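Local coordinates for protein alcohol dehydrogenase IV (Corynebacterium glutamicum, PDB 3IV7) that probably reduces maleylacetate with a nicotinamide cofactor, as a member of the iron-containing alcohol dehydrogenase family, at residues L6-D11 and D188-V193; K23-L28 and A56-V61; V72-A77 and L133-R138; E320-T325 and V337-L342. One frame throughout, in Å; residues are numbered along the deposited sequence.

Contact 1: L6-D11 and D188-V193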
loop_
_atom_site.group_PDB
_atom_site.type_symbol
_atom_site.label_atom_id
_atom_site.label_comp_id
_atom_site.label_asym_id
_atom_site.label_seq_id
_atom_site.Cartn_x
_atom_site.Cartn_y
_atom_site.Cartn_z
ATOM N N LEU A 6 11.177 -10.588 -12.545
ATOM C CA LEU A 6 10.180 -10.208 -11.571
ATOM C C LEU A 6 8.749 -10.588 -11.996
ATOM O O LEU A 6 8.277 -10.221 -13.083
ATOM C CB LEU A 6 10.250 -8.705 -11.300
ATOM C CG LEU A 6 9.304 -8.168 -10.219
ATOM C CD1 LEU A 6 9.392 -9.017 -8.956
ATOM C CD2 LEU A 6 9.630 -6.692 -9.924
ATOM N N ALA A 7 8.065 -11.305 -11.128
ATOM C CA ALA A 7 6.720 -11.728 -11.395
ATOM C C ALA A 7 5.952 -11.787 -10.114
ATOM O O ALA A 7 6.433 -12.343 -9.134
ATOM C CB ALA A 7 6.729 -13.085 -12.064
ATOM N N PHE A 8 4.756 -11.197 -10.107
ATOM C CA PHE A 8 3.884 -11.243 -8.959
ATOM C C PHE A 8 2.435 -10.885 -9.284
ATOM O O PHE A 8 2.121 -10.348 -10.352
ATOM C CB PHE A 8 4.406 -10.341 -7.816
ATOM C CG PHE A 8 4.448 -8.867 -8.152
ATOM C CD1 PHE A 8 5.609 -8.285 -8.670
ATOM C CD2 PHE A 8 3.346 -8.036 -7.879
ATOM C CE1 PHE A 8 5.644 -6.906 -8.963
ATOM C CE2 PHE A 8 3.374 -6.661 -8.207
ATOM C CZ PHE A 8 4.513 -6.099 -8.709
ATOM N N ASN A 9 1.553 -11.284 -8.380
ATOM C CA ASN A 9 0.135 -10.984 -8.439
ATOM C C ASN A 9 -0.216 -10.411 -7.060
ATOM O O ASN A 9 -0.195 -11.130 -6.041
ATOM C CB ASN A 9 -0.648 -12.271 -8.734
ATOM C CG ASN A 9 -2.142 -12.016 -9.020
ATOM O OD1 ASN A 9 -2.736 -11.081 -8.496
ATOM N ND2 ASN A 9 -2.748 -12.889 -9.831
ATOM N N HIS A 10 -0.481 -9.114 -7.006
ATOM C CA HIS A 10 -0.667 -8.441 -5.734
ATOM C C HIS A 10 -2.080 -7.863 -5.593
ATOM O O HIS A 10 -2.570 -7.132 -6.472
ATOM C CB HIS A 10 0.380 -7.324 -5.564
ATOM C CG HIS A 10 0.203 -6.527 -4.314
ATOM N ND1 HIS A 10 0.846 -6.842 -3.139
ATOM C CD2 HIS A 10 -0.611 -5.483 -4.028
ATOM C CE1 HIS A 10 0.436 -6.026 -2.184
ATOM N NE2 HIS A 10 -0.434 -5.183 -2.704
ATOM N N ASP A 11 -2.713 -8.172 -4.481
ATOM C CA ASP A 11 -4.016 -7.607 -4.151
ATOM C C ASP A 11 -3.843 -6.508 -3.128
ATOM O O ASP A 11 -3.476 -6.770 -1.980
ATOM C CB ASP A 11 -4.935 -8.663 -3.578
ATOM C CG ASP A 11 -5.314 -9.705 -4.598
ATOM O OD1 ASP A 11 -6.030 -9.369 -5.566
ATOM O OD2 ASP A 11 -4.893 -10.851 -4.438
ATOM N N ASP A 188 5.976 -10.422 -2.130
ATOM C CA ASP A 188 6.201 -9.655 -3.393
ATOM C C ASP A 188 6.865 -8.317 -3.009
ATOM O O ASP A 188 7.056 -8.065 -1.833
ATOM C CB ASP A 188 4.883 -9.487 -4.186
ATOM C CG ASP A 188 3.868 -8.554 -3.489
ATOM O OD1 ASP A 188 4.291 -7.501 -2.935
ATOM O OD2 ASP A 188 2.632 -8.861 -3.557
ATOM N N PRO A 189 7.249 -7.483 -3.999
ATOM C CA PRO A 189 8.006 -6.282 -3.650
ATOM C C PRO A 189 7.254 -5.252 -2.857
ATOM O O PRO A 189 7.887 -4.462 -2.134
ATOM C CB PRO A 189 8.423 -5.698 -5.029
ATOM C CG PRO A 189 8.430 -6.853 -5.945
ATOM C CD PRO A 189 7.350 -7.800 -5.448
ATOM N N ILE A 190 5.921 -5.245 -2.977
ATOM C CA ILE A 190 5.082 -4.273 -2.286
ATOM C C ILE A 190 4.885 -4.687 -0.836
ATOM O O ILE A 190 5.134 -3.890 0.068
ATOM C CB ILE A 190 3.731 -4.100 -2.979
ATOM C CG1 ILE A 190 3.961 -3.562 -4.391
ATOM C CG2 ILE A 190 2.812 -3.123 -2.142
ATOM C CD1 ILE A 190 2.839 -3.774 -5.344
ATOM N N ASN A 191 4.420 -5.924 -0.589
ATOM C CA ASN A 191 4.299 -6.351 0.792
ATOM C C ASN A 191 5.687 -6.372 1.501
ATOM O O ASN A 191 5.768 -6.176 2.709
ATOM C CB ASN A 191 3.500 -7.657 0.970
ATOM C CG ASN A 191 4.059 -8.838 0.177
ATOM O OD1 ASN A 191 5.237 -9.152 0.260
ATOM N ND2 ASN A 191 3.157 -9.582 -0.494
ATOM N N ALA A 192 6.760 -6.570 0.724
ATOM C CA ALA A 192 8.110 -6.506 1.261
ATOM C C ALA A 192 8.427 -5.097 1.776
ATOM O O ALA A 192 8.922 -4.941 2.898
ATOM C CB ALA A 192 9.113 -6.913 0.224
ATOM N N VAL A 193 8.169 -4.069 0.962
ATOM C CA VAL A 193 8.516 -2.713 1.389
ATOM C C VAL A 193 7.658 -2.301 2.586
ATOM O O VAL A 193 8.164 -1.708 3.551
ATOM C CB VAL A 193 8.447 -1.694 0.258
ATOM C CG1 VAL A 193 7.033 -1.362 -0.072
ATOM C CG2 VAL A 193 9.244 -0.428 0.656
#

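Contact 2: K23-L28 and A56-V61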
loop_
_atom_site.group_PDB
_atom_site.type_symbol
_atom_site.label_atom_id
_atom_site.label_comp_id
_atom_site.label_asym_id
_atom_site.label_seq_id
_atom_site.Cartn_x
_atom_site.Cartn_y
_atom_site.Cartn_z
ATOM N N LYS A 23 -8.162 11.567 18.929
ATOM C CA LYS A 23 -9.189 11.870 17.932
ATOM C C LYS A 23 -10.215 10.772 17.694
ATOM O O LYS A 23 -11.053 10.924 16.824
ATOM C CB LYS A 23 -8.537 12.224 16.591
ATOM C CG LYS A 23 -7.577 13.423 16.636
ATOM C CD LYS A 23 -8.335 14.754 16.883
ATOM N N SER A 24 -10.157 9.647 18.428
ATOM C CA SER A 24 -11.031 8.516 18.067
ATOM C C SER A 24 -12.491 8.875 18.061
ATOM O O SER A 24 -13.196 8.471 17.163
ATOM C CB SER A 24 -10.802 7.246 18.936
ATOM O OG SER A 24 -10.896 7.523 20.289
ATOM N N SER A 25 -12.956 9.618 19.057
ATOM C CA SER A 25 -14.413 9.927 19.157
ATOM C C SER A 25 -14.876 10.848 18.019
ATOM O O SER A 25 -15.977 10.697 17.528
ATOM C CB SER A 25 -14.772 10.539 20.518
ATOM O OG SER A 25 -14.330 11.895 20.635
ATOM N N ALA A 26 -14.005 11.770 17.599
ATOM C CA ALA A 26 -14.311 12.700 16.498
ATOM C C ALA A 26 -14.255 11.968 15.157
ATOM O O ALA A 26 -15.168 12.100 14.329
ATOM C CB ALA A 26 -13.350 13.890 16.527
ATOM N N PHE A 27 -13.247 11.098 14.986
ATOM C CA PHE A 27 -13.168 10.267 13.790
ATOM C C PHE A 27 -14.364 9.315 13.667
ATOM O O PHE A 27 -14.858 9.054 12.537
ATOM C CB PHE A 27 -11.899 9.415 13.764
ATOM C CG PHE A 27 -10.624 10.169 13.462
ATOM C CD1 PHE A 27 -10.591 11.213 12.564
ATOM C CD2 PHE A 27 -9.424 9.700 13.953
ATOM C CE1 PHE A 27 -9.388 11.846 12.273
ATOM C CE2 PHE A 27 -8.233 10.320 13.644
ATOM C CZ PHE A 27 -8.217 11.387 12.817
ATOM N N LEU A 28 -14.776 8.712 14.791
ATOM C CA LEU A 28 -15.910 7.768 14.762
ATOM C C LEU A 28 -17.149 8.497 14.343
ATOM O O LEU A 28 -17.920 7.995 13.523
ATOM C CB LEU A 28 -16.117 7.083 16.116
ATOM C CG LEU A 28 -17.238 6.013 16.185
ATOM C CD1 LEU A 28 -17.106 4.958 15.053
ATOM C CD2 LEU A 28 -17.258 5.319 17.535
ATOM N N ALA A 56 -17.303 6.117 21.770
ATOM C CA ALA A 56 -18.555 6.320 21.049
ATOM C C ALA A 56 -19.420 7.473 21.625
ATOM O O ALA A 56 -20.611 7.541 21.335
ATOM C CB ALA A 56 -19.355 5.024 21.040
ATOM N N SER A 57 -18.818 8.366 22.432
ATOM C CA SER A 57 -19.565 9.429 23.106
ATOM C C SER A 57 -20.148 10.480 22.151
ATOM O O SER A 57 -21.035 11.228 22.530
ATOM C CB SER A 57 -18.691 10.134 24.153
ATOM O OG SER A 57 -17.578 10.749 23.527
ATOM N N GLU A 58 -19.647 10.545 20.930
ATOM C CA GLU A 58 -20.180 11.492 19.973
ATOM C C GLU A 58 -21.133 10.853 18.979
ATOM O O GLU A 58 -21.540 11.510 18.012
ATOM C CB GLU A 58 -19.056 12.201 19.224
ATOM C CG GLU A 58 -18.023 12.890 20.110
ATOM C CD GLU A 58 -17.148 13.837 19.331
ATOM O OE1 GLU A 58 -17.693 14.595 18.503
ATOM O OE2 GLU A 58 -15.915 13.815 19.523
ATOM N N ILE A 59 -21.507 9.585 19.201
ATOM C CA ILE A 59 -22.490 8.927 18.331
ATOM C C ILE A 59 -23.597 8.251 19.105
ATOM O O ILE A 59 -23.503 8.065 20.317
ATOM C CB ILE A 59 -21.831 7.870 17.370
ATOM C CG1 ILE A 59 -21.177 6.708 18.154
ATOM C CG2 ILE A 59 -20.824 8.534 16.463
ATOM C CD1 ILE A 59 -20.811 5.445 17.216
ATOM N N GLU A 60 -24.655 7.877 18.387
ATOM C CA GLU A 60 -25.740 7.119 18.959
ATOM C C GLU A 60 -25.408 5.652 18.748
ATOM O O GLU A 60 -25.028 5.251 17.656
ATOM C CB GLU A 60 -27.075 7.431 18.256
ATOM C CG GLU A 60 -27.410 8.937 18.055
ATOM C CD GLU A 60 -27.832 9.635 19.329
ATOM O OE1 GLU A 60 -27.387 9.225 20.421
ATOM O OE2 GLU A 60 -28.606 10.615 19.232
ATOM N N VAL A 61 -25.554 4.860 19.791
ATOM C CA VAL A 61 -25.242 3.460 19.726
ATOM C C VAL A 61 -26.487 2.659 20.013
ATOM O O VAL A 61 -27.104 2.822 21.068
ATOM C CB VAL A 61 -24.174 3.103 20.722
ATOM C CG1 VAL A 61 -24.051 1.581 20.847
ATOM C CG2 VAL A 61 -22.801 3.752 20.304
HETATM O O HOH W 1 -17.743 9.166 18.940
#

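Contact 3: V72-A77 and L133-R138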
loop_
_atom_site.group_PDB
_atom_site.type_symbol
_atom_site.label_atom_id
_atom_site.label_comp_id
_atom_site.label_asym_id
_atom_site.label_seq_id
_atom_site.Cartn_x
_atom_site.Cartn_y
_atom_site.Cartn_z
ATOM N N VAL A 72 -12.714 -16.992 19.395
ATOM C CA VAL A 72 -14.067 -16.855 18.817
ATOM C C VAL A 72 -14.800 -18.188 18.645
ATOM O O VAL A 72 -14.844 -18.748 17.548
ATOM C CB VAL A 72 -14.050 -16.058 17.468
ATOM C CG1 VAL A 72 -15.483 -15.564 17.089
ATOM C CG2 VAL A 72 -13.112 -14.859 17.565
ATOM N N PRO A 73 -15.364 -18.710 19.753
ATOM C CA PRO A 73 -16.171 -19.902 19.676
ATOM C C PRO A 73 -17.343 -19.651 18.785
ATOM O O PRO A 73 -17.906 -18.567 18.812
ATOM C CB PRO A 73 -16.647 -20.114 21.129
ATOM C CG PRO A 73 -15.601 -19.436 21.965
ATOM C CD PRO A 73 -15.149 -18.265 21.146
ATOM N N ILE A 74 -17.745 -20.675 18.043
ATOM C CA ILE A 74 -18.806 -20.555 17.092
ATOM C C ILE A 74 -20.104 -20.181 17.773
ATOM O O ILE A 74 -20.876 -19.408 17.226
ATOM C CB ILE A 74 -18.995 -21.865 16.257
ATOM C CG1 ILE A 74 -20.043 -21.642 15.135
ATOM C CG2 ILE A 74 -19.428 -23.050 17.175
ATOM C CD1 ILE A 74 -19.724 -20.435 14.180
ATOM N N GLU A 75 -20.314 -20.670 19.003
ATOM C CA GLU A 75 -21.530 -20.344 19.755
ATOM C C GLU A 75 -21.569 -18.840 20.130
ATOM O O GLU A 75 -22.627 -18.228 20.197
ATOM C CB GLU A 75 -21.644 -21.195 21.024
ATOM C CG GLU A 75 -21.637 -22.768 20.787
ATOM C CD GLU A 75 -20.207 -23.352 20.678
ATOM O OE1 GLU A 75 -19.233 -22.580 20.754
ATOM O OE2 GLU A 75 -20.064 -24.579 20.526
ATOM N N VAL A 76 -20.424 -18.283 20.411
ATOM C CA VAL A 76 -20.325 -16.859 20.732
ATOM C C VAL A 76 -20.537 -16.025 19.439
ATOM O O VAL A 76 -21.236 -15.029 19.441
ATOM C CB VAL A 76 -18.965 -16.565 21.392
ATOM C CG1 VAL A 76 -18.727 -15.051 21.569
ATOM C CG2 VAL A 76 -18.867 -17.342 22.765
ATOM N N ALA A 77 -19.935 -16.468 18.333
ATOM C CA ALA A 77 -20.141 -15.807 17.049
ATOM C C ALA A 77 -21.643 -15.849 16.686
ATOM O O ALA A 77 -22.229 -14.821 16.304
ATOM C CB ALA A 77 -19.302 -16.476 15.968
ATOM N N LEU A 133 -12.355 -19.079 13.898
ATOM C CA LEU A 133 -13.447 -19.632 14.655
ATOM C C LEU A 133 -13.010 -20.900 15.340
ATOM O O LEU A 133 -12.214 -21.664 14.784
ATOM C CB LEU A 133 -14.611 -19.964 13.724
ATOM C CG LEU A 133 -15.345 -18.788 13.087
ATOM C CD1 LEU A 133 -16.288 -19.293 12.007
ATOM C CD2 LEU A 133 -16.114 -17.975 14.177
ATOM N N THR A 134 -13.614 -21.181 16.499
ATOM C CA THR A 134 -13.409 -22.428 17.181
ATOM C C THR A 134 -14.702 -23.202 17.295
ATOM O O THR A 134 -15.677 -22.736 17.895
ATOM C CB THR A 134 -12.783 -22.229 18.573
ATOM O OG1 THR A 134 -11.533 -21.536 18.423
ATOM C CG2 THR A 134 -12.526 -23.576 19.223
ATOM N N GLU A 135 -14.720 -24.384 16.701
ATOM C CA GLU A 135 -15.895 -25.230 16.730
ATOM C C GLU A 135 -15.456 -26.642 17.049
ATOM O O GLU A 135 -14.456 -27.110 16.508
ATOM C CB GLU A 135 -16.618 -25.191 15.371
ATOM C CG GLU A 135 -17.823 -26.083 15.270
ATOM C CD GLU A 135 -18.612 -25.881 13.943
ATOM O OE1 GLU A 135 -18.514 -24.791 13.300
ATOM O OE2 GLU A 135 -19.286 -26.821 13.542
ATOM N N ALA A 136 -16.205 -27.299 17.928
ATOM C CA ALA A 136 -15.967 -28.701 18.285
ATOM C C ALA A 136 -14.520 -28.939 18.706
ATOM O O ALA A 136 -13.917 -29.932 18.312
ATOM C CB ALA A 136 -16.371 -29.655 17.089
ATOM N N ALA A 137 -13.972 -28.000 19.495
ATOM C CA ALA A 137 -12.591 -28.085 20.015
ATOM C C ALA A 137 -11.540 -27.944 18.920
ATOM O O ALA A 137 -10.448 -28.463 19.038
ATOM C CB ALA A 137 -12.387 -29.420 20.782
ATOM N N ARG A 138 -11.860 -27.218 17.869
ATOM C CA ARG A 138 -10.947 -27.054 16.759
ATOM C C ARG A 138 -10.994 -25.630 16.299
ATOM O O ARG A 138 -12.066 -25.105 16.034
ATOM C CB ARG A 138 -11.372 -28.004 15.615
ATOM C CG ARG A 138 -10.674 -27.801 14.260
ATOM C CD ARG A 138 -10.991 -28.985 13.382
ATOM N NE ARG A 138 -10.650 -28.828 11.974
ATOM C CZ ARG A 138 -11.448 -28.283 11.052
ATOM N NH1 ARG A 138 -12.594 -27.697 11.393
ATOM N NH2 ARG A 138 -11.080 -28.296 9.782
HETATM O O HOH W 2 -18.505 -26.378 19.012
HETATM O O HOH W 3 -16.501 -23.763 20.188
#

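Contact 4: E320-T325 and V337-L342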
loop_
_atom_site.group_PDB
_atom_site.type_symbol
_atom_site.label_atom_id
_atom_site.label_comp_id
_atom_site.label_asym_id
_atom_site.label_seq_id
_atom_site.Cartn_x
_atom_site.Cartn_y
_atom_site.Cartn_z
ATOM N N GLU A 320 4.160 -33.667 18.587
ATOM C CA GLU A 320 2.826 -33.382 18.105
ATOM C C GLU A 320 2.783 -32.027 17.365
ATOM O O GLU A 320 2.177 -31.917 16.275
ATOM C CB GLU A 320 1.843 -33.369 19.265
ATOM C CG GLU A 320 0.379 -33.074 18.860
ATOM C CD GLU A 320 -0.566 -33.043 20.065
ATOM O OE1 GLU A 320 -0.087 -33.274 21.208
ATOM O OE2 GLU A 320 -1.778 -32.778 19.871
ATOM N N ALA A 321 3.393 -30.996 17.959
ATOM C CA ALA A 321 3.412 -29.711 17.334
ATOM C C ALA A 321 3.962 -29.866 15.935
ATOM O O ALA A 321 3.454 -29.267 14.993
ATOM C CB ALA A 321 4.274 -28.706 18.148
ATOM N N VAL A 322 5.053 -30.608 15.835
ATOM C CA VAL A 322 5.712 -30.863 14.565
ATOM C C VAL A 322 4.816 -31.640 13.615
ATOM O O VAL A 322 4.679 -31.272 12.443
ATOM C CB VAL A 322 6.994 -31.612 14.774
ATOM C CG1 VAL A 322 7.492 -32.152 13.484
ATOM C CG2 VAL A 322 8.027 -30.672 15.454
ATOM N N ASP A 323 4.178 -32.690 14.122
ATOM C CA ASP A 323 3.177 -33.438 13.331
ATOM C C ASP A 323 2.161 -32.559 12.647
ATOM O O ASP A 323 1.913 -32.721 11.470
ATOM C CB ASP A 323 2.405 -34.396 14.201
ATOM C CG ASP A 323 2.812 -35.736 14.012
ATOM O OD1 ASP A 323 2.590 -36.261 12.891
ATOM O OD2 ASP A 323 3.371 -36.298 14.956
ATOM N N VAL A 324 1.543 -31.679 13.432
ATOM C CA VAL A 324 0.486 -30.805 12.978
ATOM C C VAL A 324 0.937 -29.691 12.037
ATOM O O VAL A 324 0.160 -29.215 11.201
ATOM C CB VAL A 324 -0.175 -30.138 14.187
ATOM C CG1 VAL A 324 -1.106 -29.015 13.734
ATOM C CG2 VAL A 324 -0.916 -31.187 15.014
ATOM N N THR A 325 2.177 -29.267 12.184
ATOM C CA THR A 325 2.681 -28.111 11.473
ATOM C C THR A 325 3.462 -28.417 10.204
ATOM O O THR A 325 3.448 -27.626 9.256
ATOM C CB THR A 325 3.605 -27.306 12.377
ATOM O OG1 THR A 325 2.875 -26.882 13.520
ATOM C CG2 THR A 325 4.161 -26.076 11.625
ATOM N N VAL A 337 12.130 -27.600 5.588
ATOM C CA VAL A 337 11.752 -27.948 6.921
ATOM C C VAL A 337 11.550 -29.451 7.045
ATOM O O VAL A 337 10.784 -30.042 6.297
ATOM C CB VAL A 337 10.478 -27.243 7.317
ATOM C CG1 VAL A 337 10.080 -27.619 8.759
ATOM C CG2 VAL A 337 10.658 -25.717 7.176
ATOM N N THR A 338 12.253 -30.056 7.988
ATOM C CA THR A 338 12.110 -31.480 8.261
ATOM C C THR A 338 11.533 -31.694 9.652
ATOM O O THR A 338 11.380 -30.750 10.447
ATOM C CB THR A 338 13.454 -32.204 8.165
ATOM O OG1 THR A 338 14.347 -31.683 9.147
ATOM C CG2 THR A 338 14.059 -32.015 6.788
ATOM N N ARG A 339 11.164 -32.927 9.925
ATOM C CA ARG A 339 10.664 -33.277 11.212
ATOM C C ARG A 339 11.760 -33.015 12.266
ATOM O O ARG A 339 11.479 -32.431 13.302
ATOM C CB ARG A 339 10.208 -34.725 11.224
ATOM C CG ARG A 339 9.761 -35.206 12.560
ATOM C CD ARG A 339 9.118 -36.586 12.466
ATOM N NE ARG A 339 7.756 -36.520 11.955
ATOM C CZ ARG A 339 6.697 -36.106 12.665
ATOM N NH1 ARG A 339 6.833 -35.666 13.929
ATOM N NH2 ARG A 339 5.494 -36.106 12.104
ATOM N N GLU A 340 13.020 -33.338 11.937
ATOM C CA GLU A 340 14.136 -33.126 12.879
ATOM C C GLU A 340 14.436 -31.635 13.121
ATOM O O GLU A 340 14.563 -31.213 14.270
ATOM C CB GLU A 340 15.435 -33.818 12.419
ATOM C CG GLU A 340 15.364 -35.328 12.291
ATOM C CD GLU A 340 14.693 -35.787 11.010
ATOM O OE1 GLU A 340 14.193 -34.924 10.245
ATOM O OE2 GLU A 340 14.660 -37.000 10.769
ATOM N N ASN A 341 14.544 -30.832 12.058
ATOM C CA ASN A 341 14.954 -29.460 12.270
ATOM C C ASN A 341 13.850 -28.570 12.835
ATOM O O ASN A 341 14.146 -27.634 13.564
ATOM C CB ASN A 341 15.726 -28.840 11.068
ATOM C CG ASN A 341 14.869 -28.619 9.832
ATOM O OD1 ASN A 341 13.655 -28.550 9.893
ATOM N ND2 ASN A 341 15.539 -28.501 8.676
ATOM N N LEU A 342 12.587 -28.899 12.553
ATOM C CA LEU A 342 11.479 -28.207 13.186
ATOM C C LEU A 342 11.427 -28.595 14.671
ATOM O O LEU A 342 11.149 -27.761 15.514
ATOM C CB LEU A 342 10.151 -28.515 12.497
ATOM C CG LEU A 342 8.928 -27.707 12.916
ATOM C CD1 LEU A 342 9.142 -26.160 12.797
ATOM C CD2 LEU A 342 7.702 -28.139 12.073
#

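Contact 1: L6-D11 and D188-V193
Phe8 and Asp188 bring the backbones to 6.2 Å between their CA atoms, where strand 7-11 passes the first turn of helix 189-193 with 59° between their directions. The motif at the helix end is a capping box of the N-cap Asp188 with Asn191: Asp188 OD1 accepts from Asn191 N and, weakly, from Ile190 N, while Asn191 OD1 takes the N-H of Asp188 and its ND2 bonds to Ser235 OG of helix 216-236. The other carboxylate oxygen serves the strand. Pro189 CD lies over a face of the Phe8 ring in a CH-pi contact, 4.2 Å from its centroid, and Pro189 CG meets Leu6 CD1. Ile190 CD1 sits over a face of the His10 imidazole, 4.1 Å from that ring's centroid, with CG2 nearest CE1. The strand is outermost in this chain's parallel sheet, which runs on into the second subunit: an antiparallel strand there pairs with Phe8 to Asp11, and Phe19 of that subunit meets the Phe8 ring nearly parallel. His10 CG is anti to the backbone N (chi1 176°); with chi2 at 92° the ring's ND1 donates to the syn side of Asp188 OD2 at 2.7 Å, the oxygen lying in the imidazole plane.

Contact 2: K23-L28 and A56-V61
Ser25 and Glu58 carry the polar, more exposed half of this contact, in which the first turn of helix 24-35 meets the loop that joins helix 49-55 to strand 63-65. Part of that loop is a type I beta turn from Ala56 to Ile59, closed by Ile59 N donating to Ala56 O. Ser25 OG donates to Glu58 OE2 at 2.7 Å, reaching the anti side of the carboxylate and only 15° out of its plane. Glu58 gets there with CG anti to its carbonyl carbon (chi1 -55°) and an extended chain beyond, which carries its end across to the helix. OE2 also lies near Ala26 N, but the angle is too poor for a hydrogen bond. A water forms a second link: it donates to Ser25 O at 2.7 Å and accepts from Glu58 N at 3.1 Å.

The apolar half belongs to the buried Leu28. Its CD2 meets Ile59 CD1 at 3.6 Å, the two side chains crossing at about a right angle, and touches Ala56 CA at 3.9 Å. Ile153 of strand 151-154 and Val55 of helix 49-55 also pack on Leu28, and Val40 of strand 40-43 on Ile59, which sets this structural packing beside the parallel sheet of the N-terminal alpha/beta part.

Glu58 is thus held through its carboxylate and, by way of water, its backbone N, so both ends of the residue are tied to the first helical turn.

Contact 3: V72-A77 and L133-R138
Val72 and Thr134 join the backbones at the edge of a two-stranded hairpin: Thr134 N donates to Val72 O at 2.9 Å, and Ile74 N donates to Thr134 O at the same length. Together they make a single parallel beta bridge between Pro73 and Thr134, just where the chain of 72-77 turns into helix 74-86 with Pro73 as its N-cap. Two CA-H...O contacts, from Leu133 CA to Val72 O and from Pro73 CA to Thr134 O, bring the backbones close as well.

The tight side is built round Leu133. Its CG stands anti to the carbonyl carbon (chi1 -69°), and the CD2 branch beyond it reaches Val72 CG1 at 3.8 Å and Ala77 CB at 4.0 Å. The other branch, CD1, meets the tip of Ile74 at a longer distance.

Toward the hairpin turn the contact loosens and water enters. Ile74 and Glu135 lie side by side and point the same way, with Ile74 CG2 against Glu135 CG at 3.9 Å. The exposed Glu75 carboxylate is tied to the hairpin through water: one molecule donates to Glu75 OE1 and to Thr134 O, and another donates to Glu75 OE2 and accepts from Ala136 N at 2.7 Å. Ala136 lies in the type I' turn that leads to strand 138-143.

Thr134 OG1 bonds to His71 O, just before Val72. Behind the tight side runs helix 98-111, whose Ala106 touches Val72, Ala77 and Leu133 and whose Met109 also packs on Leu133, while Leu133 pairs through its backbone with Thr140 of the antiparallel partner strand.

Contact 4: E320-T325 and V337-L342
Val322 and Leu342 form the apolar centre of a helix-helix contact in the helical C-terminal part of the protein, between helix 318-326 and the first turn of helix 339-351. A capping box starts the second helix: Thr338 OG1 accepts from Asn341 N at 3.0 Å, and Asn341 OD1 takes the N-H of Thr338 from above its carbonyl plane. From that capped turn Arg339 and Leu342 reach the neighbouring helix.

Val322 works with both branches. CG2 meets Leu342 CG at 4.0 Å, the two side chains sliding past each other in opposite directions, while CG1 faces Arg339. Thr325, one turn further on, adds its CG2 against Leu342 CD2 at 4.1 Å; its hydroxyl has a hydrogen-bond partner in Thr247 of helix 240-250. Ile244 of that helix packs on Leu342, so three helices meet round this leucine.

The outer side of the contact is charged and exposed. Arg339 leaves its backbone with CG anti to N and then bends at chi3 (-78°), which turns NE aside, and chi4 sets the guanidinium so that Val322 CG1 lies over one face, 3.6 Å from NH1. Asp323 comes to the guanidinium's edge, its carboxylate plane turned 57° from the guanidinium plane, and completes a salt bridge whose hydrogen bond is weak, Arg339 NH2 to Asp323 OD1 at 3.0 Å with an angle of 140°.

From the N terminus, strand 7-20 enters contact 1 at once, but its partner, the start of helix 189-211, comes 177 residues later. Within that long loop contacts 2 and 3 follow in series: contact 2 ties helix 24-35 to the loop before strand 63-65, and contact 3 joins the start of helix 74-86 to the hairpin 130-143. Contact 4 opens after contact 1 has closed and spans a short connection between helices 318-326 and 339-351. None of the four cross. Contact 1 thus bridges the N-terminal strand and the helical C-terminal part. Contacts 2 and 4 lie on opposite sides of the chain's centre, their own centres about 47 Å apart.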